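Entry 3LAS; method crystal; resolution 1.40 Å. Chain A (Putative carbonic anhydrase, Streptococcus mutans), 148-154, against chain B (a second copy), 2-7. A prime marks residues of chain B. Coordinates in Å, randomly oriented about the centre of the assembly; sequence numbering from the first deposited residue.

Chain A (148-154) IIISGAI
Chain B (2-7) VMSYFD

The most striking feature of this contact is a serine used as a hydrocarbon: Ser151 lays its CB over one face of the Phe6′ ring, 3.7 Å from the ring centroid and 15° off the ring normal, a CH-π contact in which slightly polarized methylene hydrogens meet the aromatic electron cloud. No hydrogen bond crosses between the two stretches; their contacts are van der Waals and CH-π, burying 230 Å² in total.

Chain A supplies an extended strand, with phi/psi near -115/148 at Ser151 and Gly152 and -157/166 at Ala153. Its side chains alternate, so Ile149, Ser151 and Ala153 point toward chain B while Ile148, Ile150 and Ile154 stay out of reach. Chain B crosses as a loop entering a helix, the directions 48° apart. In register, CA of Ile149 lies 7.4 Å from CA of Ser4′, and CA of Ser151 7.0 Å from CA of Phe6′.

Phe6′ (chi1 t, chi2 74°), on helical backbone at -51/-40, is buried and has the largest area covered by the other stretch, 68 Å². Ser151 CB (chi1 m) approaches Phe6′ CG to 3.6 Å, and the short side chain puts no further carbon between strand and ring. Ala153 CB lies at the ring edge, near its plane, 3.8 Å from Phe6′ CE1, and Gly152 O comes 4.0 Å from Phe6′ CZ.

At the exposed end, the branched, apolar Ile149 (m, t) packs along the loop: Ile149 CD1 lies 3.8 Å from Met3′ O, and Ile149 CG2 4.2 Å from Ser4′ CB. Met3′ (m, t, t) leads its side-chain end away.

Ser4′ (-152/167, chi1 p) also bonds within its own chain. Ser4′ OG donates to Asp7′ OD2 at 3.0 Å, and Ser4′ N makes a weak bond to Asp7′ OD2 at 3.2 Å; Asp7′ N (chi1 m) returns a weak backbone bond to Ser4′ O at 3.1 Å. The carboxylate thus gathers two donors, tying the loop to the helix that carries Phe6′.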

# COMPACT_ATOMS: atom_id res chain seq x y z
N ILE A 148 7.01 -2.83 20.28
CA ILE A 148 6.50 -2.07 19.07
C ILE A 148 5.05 -1.63 19.52
O ILE A 148 4.16 -2.44 19.80
CB ILE A 148 6.32 -2.88 17.75
CG1 ILE A 148 7.56 -3.65 17.12
CG2 ILE A 148 5.67 -1.90 16.69
CD1 ILE A 148 8.60 -2.79 16.42
N ILE A 149 4.82 -0.28 19.61
CA ILE A 149 3.49 0.23 19.88
C ILE A 149 2.64 0.08 18.59
O ILE A 149 3.05 0.46 17.48
CB ILE A 149 3.48 1.72 20.27
CG1 ILE A 149 4.19 1.85 21.66
CG2 ILE A 149 2.10 2.23 20.34
CD1 ILE A 149 4.43 3.29 22.12
N ILE A 150 1.51 -0.53 18.74
CA ILE A 150 0.55 -0.79 17.65
C ILE A 150 -0.74 -0.07 17.99
O ILE A 150 -1.34 -0.37 19.05
CB ILE A 150 0.33 -2.28 17.40
CG1 ILE A 150 1.65 -2.97 17.15
CG2 ILE A 150 -0.59 -2.42 16.17
CD1 ILE A 150 1.52 -4.46 16.86
N SER A 151 -1.21 0.86 17.19
CA SER A 151 -2.47 1.56 17.42
C SER A 151 -3.45 1.19 16.32
O SER A 151 -3.03 0.94 15.19
CB SER A 151 -2.29 3.11 17.45
OG SER A 151 -1.29 3.43 18.42
N GLY A 152 -4.71 1.18 16.61
CA GLY A 152 -5.78 0.95 15.64
C GLY A 152 -6.61 2.18 15.49
O GLY A 152 -6.86 2.93 16.43
N ALA A 153 -7.14 2.39 14.27
CA ALA A 153 -7.97 3.54 13.97
C ALA A 153 -8.87 3.31 12.81
O ALA A 153 -8.63 2.39 12.01
CB ALA A 153 -7.10 4.77 13.79
N ILE A 154 -9.86 4.20 12.67
CA ILE A 154 -10.83 4.19 11.53
C ILE A 154 -10.87 5.54 10.91
O ILE A 154 -10.98 6.57 11.63
CB ILE A 154 -12.20 3.78 12.02
CG1 ILE A 154 -12.19 2.30 12.39
CG2 ILE A 154 -13.23 3.94 10.86
CD1 ILE A 154 -13.46 1.82 13.14
N VAL B 2 3.24 13.24 24.24
CA VAL B 2 2.26 12.21 23.95
C VAL B 2 2.90 10.84 23.93
O VAL B 2 4.13 10.71 23.88
CB VAL B 2 1.65 12.43 22.52
CG1 VAL B 2 0.85 13.82 22.58
CG2 VAL B 2 2.76 12.53 21.46
N MET B 3 2.10 9.81 23.99
CA MET B 3 2.58 8.46 24.22
C MET B 3 3.18 7.81 22.97
O MET B 3 4.07 6.94 23.07
CB MET B 3 1.48 7.60 24.69
CG MET B 3 1.14 8.07 26.11
SD MET B 3 -0.01 6.91 26.86
CE MET B 3 -0.89 7.96 28.06
N SER B 4 2.73 8.21 21.77
CA SER B 4 3.21 7.59 20.53
C SER B 4 3.07 8.66 19.44
O SER B 4 2.35 9.66 19.56
CB SER B 4 2.26 6.40 20.10
OG SER B 4 0.95 6.94 19.90
N TYR B 5 3.71 8.39 18.29
CA TYR B 5 3.57 9.29 17.19
C TYR B 5 2.14 9.23 16.63
O TYR B 5 1.65 10.26 16.08
CB TYR B 5 4.64 9.01 16.10
CG TYR B 5 4.93 10.19 15.36
CD1 TYR B 5 6.02 11.03 15.66
CD2 TYR B 5 4.08 10.55 14.35
CE1 TYR B 5 6.25 12.21 14.93
CE2 TYR B 5 4.32 11.73 13.62
CZ TYR B 5 5.38 12.54 13.97
OH TYR B 5 5.55 13.69 13.19
N PHE B 6 1.44 8.10 16.79
CA PHE B 6 0.04 8.05 16.40
C PHE B 6 -0.73 9.21 17.01
O PHE B 6 -1.64 9.79 16.36
CB PHE B 6 -0.53 6.74 16.89
CG PHE B 6 -2.03 6.63 16.73
CD1 PHE B 6 -2.63 6.42 15.49
CD2 PHE B 6 -2.83 6.72 17.84
CE1 PHE B 6 -4.01 6.32 15.39
CE2 PHE B 6 -4.21 6.64 17.78
CZ PHE B 6 -4.80 6.39 16.55
N ASP B 7 -0.46 9.57 18.26
CA ASP B 7 -1.14 10.71 18.88
C ASP B 7 -0.90 12.05 18.19
O ASP B 7 -1.81 12.90 18.06
CB ASP B 7 -0.70 10.79 20.35
CG ASP B 7 -1.16 9.63 21.11
OD1 ASP B 7 -2.30 9.19 21.04
OD2 ASP B 7 -0.34 8.98 21.76